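Side-chain contacts in Obg-like ATPase 1 (Schizosaccharomyces pombe, PDB 1NI3), which hydrolyses ATP, and GTP with lower efficiency, and negatively regulates the G2/M transition of the cell cycle: residues V12-P17 and R211-I216; E68-L73 and D316-W321; L105-L110 and L152-E157; T300-L305 and S320-K325. All coordinates share one frame; numbering follows the deposited sequence.

In the fold
Contacts 2 and 4 both bring strand 317-324 of the TGS region against other parts of the chain, the first against a helix of the G domain, the second against helix 294-304, and their centres lie about 15 Å apart. Contact 1 packs the N-terminal loop on a helix of the OBG-type G region and touches contact 4 through R324, whose guanidinium reaches Q13 and R16; the centres of these two are about 17 Å apart. Contact 3, internal to the G domain, touches none of the others; contact 1 comes closest, nearest atoms about 8 Å apart. In contact 3 the side chain of L110 is about 11 Å from that of K33, a predicted ATP-binding residue.

Contact 1 (V12-P17 and R211-I216); sequences VQWGRP and REVEII
W14 and V213 carry the apolar part of this contact, in which a loop residue is laid beside one turn of a helix. The benzo edge of the indole does the touching: V213 CG2 sits near the ring plane, 3.4 Å from W14 CE3, and V213 CG1 is 3.5 Å from the same carbon. Two torsions place the ring: CG anti to the backbone N (chi1 174°) sets the direction of the indole, and chi2 of -75° turns its six-membered ring toward the helix. Farther along that ring, W14 CH2 meets I216 CG2 at 4.2 Å, a looser contact one helical turn on. Both branches of V213 are used, because CG1 also packs against the backbone, 3.4 Å from Q13 O.

No hydrogen bond crosses between the two segments, and the polar groups of the loop find partners nearby. At the pyrrole end W14 NE1 gives its hydrogen to A224 O, which ties down the rotation of the indole, and G15 N bonds to N217 OD1 just beyond the helical segment. Without the indole, as with an alanine here, V213 and I216 would probably face a gap and A224 O would lose its N-H partner.

Helix 210-217 is backed by helix 179-199. V213 turns to the loop 12-17, which leads into strand 22-27; I215 turns to I188 and I189 of the longer helix, and I216 meets both W14 and V192. I203 adds to the packing round W14.

Contact 2 (E68-L73 and D316-W321); sequences ERFDWL and DEVRSW
The F70 ring presents its edge to strand 317-321: V318 O lies in the ring plane, 3.5 Å from F70 CE1, so that the C-H at CE1 points toward the carbonyl oxygen. S320 CB approaches the same ring obliquely, 4.2 Å from F70 CD1. A second flat pair belongs to the strand alone, where the guanidinium of R319 lies against the W321 indole in a cation-pi stack, W321 CZ3 being 3.5 Å above the guanidinium plane. R319 CD rests over a face of the indole, toward its rim.

The remaining packing is apolar. V318 CG1 is shared by two helix residues, lying 4.0 Å from F70 CE1 and 4.3 Å from L73 CB. F70 and L73 are one turn apart, and the phenyl reaches the strand because its CG is swung anti to the backbone N (chi1 179°). S320 offers its CB to the ring while its OG is bonded to N309 ND2.

Helix 68-73 runs nearly antiparallel to strand 317-321, at 167°, and their axes approach to 9.3 Å. The strand is held between 81-90 on one flank, parallel, and 307-312 on the other, antiparallel; F311 of the latter touches F70, L73 and S320. A G-domain helix thus packs over a sheet that the TGS family region helps to build, with Y352 and L355 of helix 352-358 also touching L73.

Contact 3 (L105-L110 and L152-E157); sequences LGNAFL and LIKDAE
K154 reaches from helix 140-168 to L110 and N107 at the start of helix 107-113, and its chain shows how a long side chain can be apolar at its base and polar at its end. The CA-CB bond heads toward the other segment. CG, set anti to the carbonyl carbon, packs 3.7 Å from CD1 of L110, whose side chain also touches E150 and L151. A bend at the next bond (chi2 -63°) turns the chain, and from there CD, CE and NZ run on extended toward N107. CE passes beside the amide, 3.3 Å from N107 ND2 and 3.5 Å from N107 OD1.

At the tip, NZ donates a hydrogen bond of 2.7 Å to N107 OD1. It arrives from the flank of the carbonyl, with a C=O...donor angle of 93°, and lies 22° off the carbonyl plane. N107 ND2 is equally near NZ, but two donors cannot bond each other. A methionine here would probably leave N107 OD1 without its ammonium donor and the amide freer to turn.

Both helices belong to the GTPase domain. E150 takes the backbone N-H groups of L105 and G106, the latter at the N-cap position, so helix 140-168 holds the beginning of helix 107-113 at more than one point. The chemistry implies a modest tie: a charge met by the neutral amide of exposed N107, beside a helix start whose dipole is likely to disfavour a cation, steadied by the aliphatic base of K154 on buried L110.

Contact 4 (T300-L305 and S320-K325); sequences TGYNAL and SWTIRK
Y302 brings its hydroxyl end up against T322, overlapping OG1 and the methyl group together. The threonine belongs to the β-hairpin formed by strands 307-312 and 317-324, which opens the TGS family region and, through strand 81-90, prolongs the sheet of the G domain. Helix 294-304 leads directly into that hairpin, so its last turn packs back on the second strand.

Y302 OH and T322 OG1 share a hydrogen bond of 2.8 Å in which either may be the donor. The two side chains come from opposite directions, and OG1 lies at the edge of the phenol ring, in its plane, 3.4 Å from Y302 CE1. T322 CG2 also touches the hydroxyl, 3.4 Å from Y302 OH. In T322 it is OG1 that stands anti to the carbonyl carbon (chi1 -67°), which turns the hydroxyl to the tyrosine. A85 of strand 81-90 touches both side chains, so the bond is made over the adjoining strand.

Where the helix ends, L305 departs from helical backbone angles and packs its own side chain on L87 and D117. Its carbonyl faces R324, whose chain is bent twice, at chi2 and chi3. The guanidinium is hydrogen-bonded elsewhere, NH1 to G18 O and R16 O and NH2 to Q13 OE1. L305 O lies over one face of the guanidinium, 4.1 Å from R324 NE and equally far from R324 CD.

Contact 1 (V12-P17 and R211-I216)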
# COMPACT_ATOMS: atom_id res chain seq x y z
N VAL A 12 0.77 13.87 11.02
CA VAL A 12 1.42 12.71 11.67
C VAL A 12 1.82 11.65 10.63
O VAL A 12 1.11 11.43 9.64
CB VAL A 12 0.50 12.01 12.72
CG1 VAL A 12 1.13 10.71 13.20
CG2 VAL A 12 0.27 12.94 13.92
N GLN A 13 2.96 11.00 10.86
CA GLN A 13 3.46 9.96 9.96
C GLN A 13 3.65 8.65 10.68
O GLN A 13 4.21 8.60 11.78
CB GLN A 13 4.76 10.40 9.29
CG GLN A 13 4.49 11.23 8.06
CD GLN A 13 3.51 10.54 7.14
OE1 GLN A 13 3.82 9.51 6.55
NE2 GLN A 13 2.30 11.08 7.05
N TRP A 14 3.22 7.58 10.03
CA TRP A 14 3.25 6.25 10.61
C TRP A 14 3.85 5.23 9.65
O TRP A 14 3.57 5.26 8.46
CB TRP A 14 1.81 5.90 10.97
CG TRP A 14 1.58 4.55 11.46
CD1 TRP A 14 1.55 3.41 10.73
CD2 TRP A 14 1.35 4.16 12.82
NE1 TRP A 14 1.33 2.33 11.54
CE2 TRP A 14 1.22 2.77 12.84
CE3 TRP A 14 1.27 4.87 14.03
CZ2 TRP A 14 0.99 2.05 14.02
CZ3 TRP A 14 1.04 4.16 15.20
CH2 TRP A 14 0.92 2.76 15.19
N GLY A 15 4.67 4.32 10.16
CA GLY A 15 5.26 3.32 9.29
C GLY A 15 6.73 3.51 9.01
O GLY A 15 7.41 4.35 9.62
N ARG A 16 7.24 2.72 8.08
CA ARG A 16 8.65 2.75 7.72
C ARG A 16 9.02 4.02 6.92
O ARG A 16 8.24 4.52 6.11
CB ARG A 16 8.96 1.47 6.94
CG ARG A 16 10.35 1.32 6.38
CD ARG A 16 10.89 -0.09 6.63
NE ARG A 16 9.99 -1.17 6.24
CZ ARG A 16 10.17 -2.45 6.59
NH1 ARG A 16 11.21 -2.79 7.33
NH2 ARG A 16 9.32 -3.39 6.20
N PRO A 17 10.21 4.59 7.19
CA PRO A 17 10.73 5.79 6.53
C PRO A 17 11.05 5.56 5.06
O PRO A 17 11.47 4.46 4.68
CB PRO A 17 12.00 6.10 7.32
CG PRO A 17 11.68 5.60 8.67
CD PRO A 17 11.02 4.27 8.38
N ARG A 211 5.33 10.71 19.82
CA ARG A 211 6.42 9.99 20.47
C ARG A 211 6.16 8.49 20.47
O ARG A 211 7.03 7.70 20.13
CB ARG A 211 6.57 10.47 21.91
CG ARG A 211 7.57 9.69 22.72
CD ARG A 211 8.96 9.83 22.15
NE ARG A 211 9.95 9.23 23.04
CZ ARG A 211 10.88 8.38 22.64
NH1 ARG A 211 10.95 8.02 21.36
NH2 ARG A 211 11.73 7.87 23.52
N GLU A 212 4.95 8.12 20.87
CA GLU A 212 4.56 6.72 20.94
C GLU A 212 4.59 6.08 19.57
O GLU A 212 4.99 4.92 19.41
CB GLU A 212 3.16 6.61 21.53
CG GLU A 212 3.11 7.09 22.96
CD GLU A 212 1.71 7.14 23.51
OE1 GLU A 212 1.56 7.17 24.74
OE2 GLU A 212 0.75 7.15 22.71
N VAL A 213 4.16 6.83 18.56
CA VAL A 213 4.17 6.31 17.20
C VAL A 213 5.62 6.04 16.82
O VAL A 213 5.94 5.02 16.21
CB VAL A 213 3.55 7.33 16.22
CG1 VAL A 213 3.96 7.00 14.79
CG2 VAL A 213 2.04 7.31 16.34
N GLU A 214 6.48 6.97 17.20
CA GLU A 214 7.90 6.86 16.92
C GLU A 214 8.47 5.57 17.50
O GLU A 214 9.12 4.79 16.80
CB GLU A 214 8.60 8.06 17.53
CG GLU A 214 10.06 8.16 17.22
CD GLU A 214 10.66 9.37 17.85
OE1 GLU A 214 10.55 9.49 19.09
OE2 GLU A 214 11.22 10.21 17.11
N ILE A 215 8.22 5.35 18.78
CA ILE A 215 8.72 4.15 19.43
C ILE A 215 8.16 2.93 18.72
O ILE A 215 8.91 2.07 18.28
CB ILE A 215 8.31 4.11 20.90
CG1 ILE A 215 9.05 5.22 21.65
CG2 ILE A 215 8.62 2.74 21.50
CD1 ILE A 215 8.69 5.35 23.09
N ILE A 216 6.85 2.85 18.61
CA ILE A 216 6.26 1.71 17.94
C ILE A 216 6.95 1.38 16.61
O ILE A 216 7.40 0.25 16.41
CB ILE A 216 4.76 1.93 17.75
CG1 ILE A 216 4.11 2.10 19.13
CG2 ILE A 216 4.14 0.75 17.03
CD1 ILE A 216 2.62 2.31 19.10

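Contact 2 (E68-L73 and D316-W321)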
# COMPACT_ATOMS: atom_id res chain seq x y z
N GLU A 68 -5.00 10.12 -13.91
CA GLU A 68 -5.45 10.98 -14.98
C GLU A 68 -4.52 12.15 -15.23
O GLU A 68 -4.33 12.58 -16.37
CB GLU A 68 -6.86 11.45 -14.68
CG GLU A 68 -7.91 10.52 -15.25
CD GLU A 68 -9.21 10.52 -14.48
OE1 GLU A 68 -9.76 11.62 -14.23
OE2 GLU A 68 -9.68 9.42 -14.12
N ARG A 69 -3.92 12.68 -14.17
CA ARG A 69 -3.00 13.78 -14.34
C ARG A 69 -1.88 13.30 -15.27
O ARG A 69 -1.58 13.95 -16.27
CB ARG A 69 -2.42 14.21 -13.00
CG ARG A 69 -3.46 14.72 -12.03
CD ARG A 69 -2.79 15.13 -10.74
NE ARG A 69 -3.57 14.74 -9.56
CZ ARG A 69 -3.12 14.87 -8.32
NH1 ARG A 69 -1.91 15.38 -8.10
NH2 ARG A 69 -3.88 14.50 -7.29
N PHE A 70 -1.28 12.17 -14.94
CA PHE A 70 -0.22 11.61 -15.77
C PHE A 70 -0.76 11.48 -17.20
O PHE A 70 -0.07 11.82 -18.18
CB PHE A 70 0.20 10.24 -15.24
CG PHE A 70 1.27 9.57 -16.06
CD1 PHE A 70 2.56 10.09 -16.10
CD2 PHE A 70 0.98 8.46 -16.84
CE1 PHE A 70 3.53 9.51 -16.91
CE2 PHE A 70 1.95 7.88 -17.65
CZ PHE A 70 3.23 8.41 -17.69
N ASP A 71 -1.99 10.98 -17.31
CA ASP A 71 -2.65 10.80 -18.60
C ASP A 71 -2.61 12.06 -19.43
O ASP A 71 -2.11 12.06 -20.56
CB ASP A 71 -4.11 10.40 -18.38
CG ASP A 71 -4.26 9.02 -17.80
OD1 ASP A 71 -3.24 8.37 -17.52
OD2 ASP A 71 -5.42 8.59 -17.60
N TRP A 72 -3.19 13.13 -18.87
CA TRP A 72 -3.27 14.45 -19.51
C TRP A 72 -1.90 14.97 -19.90
O TRP A 72 -1.65 15.33 -21.05
CB TRP A 72 -3.93 15.47 -18.56
CG TRP A 72 -4.08 16.85 -19.17
CD1 TRP A 72 -5.09 17.29 -19.99
CD2 TRP A 72 -3.13 17.93 -19.11
NE1 TRP A 72 -4.83 18.56 -20.41
CE2 TRP A 72 -3.64 18.98 -19.88
CE3 TRP A 72 -1.92 18.11 -18.43
CZ2 TRP A 72 -2.96 20.19 -20.05
CZ3 TRP A 72 -1.24 19.31 -18.59
CH2 TRP A 72 -1.78 20.34 -19.39
N LEU A 73 -1.01 15.02 -18.92
CA LEU A 73 0.33 15.49 -19.14
C LEU A 73 0.95 14.74 -20.31
O LEU A 73 1.60 15.34 -21.15
CB LEU A 73 1.18 15.33 -17.88
CG LEU A 73 0.91 16.30 -16.73
CD1 LEU A 73 1.71 15.88 -15.51
CD2 LEU A 73 1.29 17.72 -17.15
N ASP A 316 10.77 15.11 -24.64
CA ASP A 316 11.41 13.80 -24.66
C ASP A 316 10.72 12.81 -23.74
O ASP A 316 10.35 11.72 -24.17
CB ASP A 316 12.90 13.89 -24.28
CG ASP A 316 13.79 14.17 -25.48
OD1 ASP A 316 13.64 13.48 -26.51
OD2 ASP A 316 14.65 15.08 -25.38
N GLU A 317 10.53 13.18 -22.49
CA GLU A 317 9.90 12.26 -21.56
C GLU A 317 9.02 12.89 -20.50
O GLU A 317 9.20 14.04 -20.10
CB GLU A 317 10.98 11.42 -20.88
CG GLU A 317 10.48 10.34 -19.95
CD GLU A 317 11.60 9.73 -19.12
OE1 GLU A 317 12.06 10.38 -18.15
OE2 GLU A 317 12.04 8.61 -19.47
N VAL A 318 8.05 12.11 -20.05
CA VAL A 318 7.15 12.54 -19.00
C VAL A 318 7.16 11.44 -17.96
O VAL A 318 6.70 10.32 -18.22
CB VAL A 318 5.73 12.71 -19.55
CG1 VAL A 318 4.76 12.96 -18.41
CG2 VAL A 318 5.71 13.85 -20.55
N ARG A 319 7.70 11.74 -16.78
CA ARG A 319 7.76 10.74 -15.74
C ARG A 319 7.21 11.16 -14.38
O ARG A 319 7.47 12.27 -13.89
CB ARG A 319 9.20 10.27 -15.56
CG ARG A 319 9.36 9.28 -14.43
CD ARG A 319 10.71 8.62 -14.49
NE ARG A 319 10.88 7.63 -13.43
CZ ARG A 319 11.98 6.90 -13.28
NH1 ARG A 319 12.99 7.08 -14.13
NH2 ARG A 319 12.08 6.01 -12.31
N SER A 320 6.45 10.26 -13.77
CA SER A 320 5.84 10.49 -12.46
C SER A 320 6.77 9.94 -11.38
O SER A 320 7.11 8.77 -11.39
CB SER A 320 4.50 9.75 -12.37
OG SER A 320 3.91 9.93 -11.11
N TRP A 321 7.18 10.79 -10.45
CA TRP A 321 8.08 10.36 -9.39
C TRP A 321 7.37 10.20 -8.05
O TRP A 321 6.70 11.12 -7.58
CB TRP A 321 9.24 11.35 -9.25
CG TRP A 321 9.93 11.63 -10.55
CD1 TRP A 321 9.51 12.47 -11.55
CD2 TRP A 321 11.11 10.98 -11.04
NE1 TRP A 321 10.35 12.38 -12.63
CE2 TRP A 321 11.34 11.48 -12.35
CE3 TRP A 321 11.99 10.03 -10.51
CZ2 TRP A 321 12.43 11.06 -13.12
CZ3 TRP A 321 13.07 9.61 -11.29
CH2 TRP A 321 13.27 10.13 -12.59

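Contact 3 (L105-L110 and L152-E157)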
# COMPACT_ATOMS: atom_id res chain seq x y z
N LEU A 105 -1.53 -18.44 9.03
CA LEU A 105 -0.58 -18.19 7.95
C LEU A 105 0.76 -18.89 8.16
O LEU A 105 1.40 -19.33 7.21
CB LEU A 105 -0.35 -16.68 7.83
CG LEU A 105 -1.58 -15.82 7.52
CD1 LEU A 105 -1.28 -14.38 7.90
CD2 LEU A 105 -1.97 -15.94 6.05
N GLY A 106 1.19 -18.96 9.41
CA GLY A 106 2.46 -19.60 9.69
C GLY A 106 3.55 -18.59 9.96
O GLY A 106 3.41 -17.41 9.65
N ASN A 107 4.65 -19.06 10.53
CA ASN A 107 5.78 -18.21 10.87
C ASN A 107 6.60 -17.84 9.65
O ASN A 107 7.18 -16.77 9.60
CB ASN A 107 6.66 -18.92 11.89
CG ASN A 107 6.88 -18.10 13.13
OD1 ASN A 107 7.54 -17.07 13.09
ND2 ASN A 107 6.32 -18.56 14.25
N ALA A 108 6.66 -18.74 8.68
CA ALA A 108 7.44 -18.45 7.48
C ALA A 108 6.74 -17.37 6.66
O ALA A 108 7.34 -16.35 6.31
CB ALA A 108 7.60 -19.71 6.64
N PHE A 109 5.47 -17.62 6.35
CA PHE A 109 4.65 -16.69 5.58
C PHE A 109 4.80 -15.31 6.19
O PHE A 109 5.06 -14.33 5.50
CB PHE A 109 3.18 -17.11 5.64
CG PHE A 109 2.31 -16.39 4.67
CD1 PHE A 109 2.32 -16.72 3.32
CD2 PHE A 109 1.51 -15.33 5.09
CE1 PHE A 109 1.54 -16.03 2.40
CE2 PHE A 109 0.73 -14.63 4.18
CZ PHE A 109 0.75 -14.98 2.83
N LEU A 110 4.64 -15.23 7.50
CA LEU A 110 4.79 -13.97 8.17
C LEU A 110 6.19 -13.39 8.06
O LEU A 110 6.34 -12.19 7.87
CB LEU A 110 4.40 -14.09 9.64
CG LEU A 110 2.91 -14.26 9.91
CD1 LEU A 110 2.68 -14.36 11.40
CD2 LEU A 110 2.15 -13.08 9.34
N LEU A 152 -1.87 -10.52 16.08
CA LEU A 152 -1.82 -10.01 17.44
C LEU A 152 -0.87 -10.83 18.31
O LEU A 152 -0.04 -10.27 19.03
CB LEU A 152 -3.20 -10.01 18.06
CG LEU A 152 -4.07 -8.96 17.39
CD1 LEU A 152 -5.49 -9.12 17.85
CD2 LEU A 152 -3.51 -7.57 17.70
N ILE A 153 -0.99 -12.16 18.25
CA ILE A 153 -0.11 -12.98 19.05
C ILE A 153 1.34 -12.66 18.76
O ILE A 153 2.12 -12.37 19.68
CB ILE A 153 -0.38 -14.46 18.82
CG1 ILE A 153 -1.82 -14.78 19.22
CG2 ILE A 153 0.55 -15.29 19.69
CD1 ILE A 153 -2.09 -14.49 20.69
N LYS A 154 1.72 -12.72 17.49
CA LYS A 154 3.10 -12.40 17.13
C LYS A 154 3.57 -11.09 17.77
O LYS A 154 4.45 -11.10 18.62
CB LYS A 154 3.24 -12.31 15.61
CG LYS A 154 3.47 -13.65 14.98
CD LYS A 154 4.77 -14.22 15.48
CE LYS A 154 5.01 -15.63 14.98
NZ LYS A 154 6.37 -16.09 15.36
N ASP A 155 2.97 -9.98 17.38
CA ASP A 155 3.36 -8.70 17.95
C ASP A 155 3.37 -8.74 19.46
O ASP A 155 4.24 -8.14 20.10
CB ASP A 155 2.44 -7.58 17.47
CG ASP A 155 2.60 -7.31 15.99
OD1 ASP A 155 3.74 -7.08 15.55
OD2 ASP A 155 1.58 -7.33 15.28
N ALA A 156 2.40 -9.44 20.03
CA ALA A 156 2.28 -9.57 21.47
C ALA A 156 3.53 -10.24 22.01
O ALA A 156 4.17 -9.75 22.94
CB ALA A 156 1.07 -10.39 21.82
N GLU A 157 3.87 -11.37 21.41
CA GLU A 157 5.06 -12.09 21.82
C GLU A 157 6.28 -11.20 21.61
O GLU A 157 7.05 -11.01 22.54
CB GLU A 157 5.19 -13.39 21.02
CG GLU A 157 4.27 -14.49 21.56
CD GLU A 157 4.10 -15.66 20.60
OE1 GLU A 157 5.07 -15.99 19.88
OE2 GLU A 157 3.01 -16.27 20.61

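Contact 4 (T300-L305 and S320-K325)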
# COMPACT_ATOMS: atom_id res chain seq x y z
N THR A 300 -5.77 2.62 -3.95
CA THR A 300 -5.94 2.48 -2.51
C THR A 300 -4.62 2.07 -1.84
O THR A 300 -4.30 2.54 -0.75
CB THR A 300 -6.99 1.42 -2.19
OG1 THR A 300 -8.18 1.67 -2.95
CG2 THR A 300 -7.34 1.46 -0.71
N GLY A 301 -3.87 1.20 -2.51
CA GLY A 301 -2.60 0.76 -1.97
C GLY A 301 -1.61 1.91 -1.96
O GLY A 301 -1.07 2.27 -0.90
N TYR A 302 -1.37 2.47 -3.14
CA TYR A 302 -0.47 3.60 -3.27
C TYR A 302 -0.76 4.66 -2.21
O TYR A 302 0.15 5.18 -1.58
CB TYR A 302 -0.63 4.21 -4.66
CG TYR A 302 0.46 5.20 -5.01
CD1 TYR A 302 1.66 4.77 -5.57
CD2 TYR A 302 0.27 6.56 -4.85
CE1 TYR A 302 2.63 5.67 -5.96
CE2 TYR A 302 1.23 7.47 -5.23
CZ TYR A 302 2.41 7.02 -5.80
OH TYR A 302 3.34 7.93 -6.23
N ASN A 303 -2.04 4.96 -2.01
CA ASN A 303 -2.43 5.96 -1.02
C ASN A 303 -2.20 5.54 0.42
O ASN A 303 -1.66 6.30 1.22
CB ASN A 303 -3.90 6.36 -1.19
CG ASN A 303 -4.12 7.27 -2.39
OD1 ASN A 303 -3.27 8.12 -2.71
ND2 ASN A 303 -5.27 7.13 -3.04
N ALA A 304 -2.64 4.33 0.77
CA ALA A 304 -2.50 3.78 2.12
C ALA A 304 -1.07 3.91 2.62
O ALA A 304 -0.83 4.09 3.80
CB ALA A 304 -2.90 2.31 2.13
N LEU A 305 -0.14 3.81 1.68
CA LEU A 305 1.27 3.93 2.00
C LEU A 305 1.71 5.39 2.16
O LEU A 305 2.90 5.67 2.29
CB LEU A 305 2.10 3.26 0.90
CG LEU A 305 2.05 1.73 0.83
CD1 LEU A 305 2.68 1.27 -0.47
CD2 LEU A 305 2.76 1.12 2.03
N SER A 320 6.45 10.26 -13.77
CA SER A 320 5.84 10.49 -12.46
C SER A 320 6.77 9.94 -11.38
O SER A 320 7.11 8.77 -11.39
CB SER A 320 4.50 9.75 -12.37
OG SER A 320 3.91 9.93 -11.11
N TRP A 321 7.18 10.79 -10.45
CA TRP A 321 8.08 10.36 -9.39
C TRP A 321 7.37 10.20 -8.05
O TRP A 321 6.70 11.12 -7.58
CB TRP A 321 9.24 11.35 -9.25
CG TRP A 321 9.93 11.63 -10.55
CD1 TRP A 321 9.51 12.47 -11.55
CD2 TRP A 321 11.11 10.98 -11.04
NE1 TRP A 321 10.35 12.38 -12.63
CE2 TRP A 321 11.34 11.48 -12.35
CE3 TRP A 321 11.99 10.03 -10.51
CZ2 TRP A 321 12.43 11.06 -13.12
CZ3 TRP A 321 13.07 9.61 -11.29
CH2 TRP A 321 13.27 10.13 -12.59
N THR A 322 7.51 9.04 -7.43
CA THR A 322 6.85 8.83 -6.15
C THR A 322 7.58 9.47 -4.97
O THR A 322 8.78 9.33 -4.83
CB THR A 322 6.69 7.34 -5.84
OG1 THR A 322 5.78 6.75 -6.77
CG2 THR A 322 6.16 7.14 -4.42
N ILE A 323 6.83 10.17 -4.12
CA ILE A 323 7.43 10.80 -2.95
C ILE A 323 6.48 10.69 -1.75
O ILE A 323 5.30 10.37 -1.92
CB ILE A 323 7.81 12.29 -3.20
CG1 ILE A 323 6.56 13.07 -3.61
CG2 ILE A 323 8.89 12.38 -4.26
CD1 ILE A 323 6.61 14.52 -3.17
N ARG A 324 6.97 10.96 -0.55
CA ARG A 324 6.11 10.87 0.63
C ARG A 324 5.27 12.12 0.83
O ARG A 324 5.75 13.24 0.63
CB ARG A 324 6.93 10.58 1.88
CG ARG A 324 7.28 9.12 2.03
CD ARG A 324 6.05 8.29 2.35
NE ARG A 324 5.77 8.25 3.79
CZ ARG A 324 6.44 7.48 4.65
NH1 ARG A 324 7.43 6.69 4.22
NH2 ARG A 324 6.12 7.49 5.94
N LYS A 325 4.03 11.90 1.24
CA LYS A 325 3.06 12.96 1.47
C LYS A 325 3.60 14.29 1.98
O LYS A 325 3.04 15.33 1.68
CB LYS A 325 1.97 12.47 2.43
CG LYS A 325 0.57 12.41 1.83
CD LYS A 325 -0.36 13.51 2.37
CE LYS A 325 0.03 14.91 1.88
NZ LYS A 325 -0.78 16.01 2.52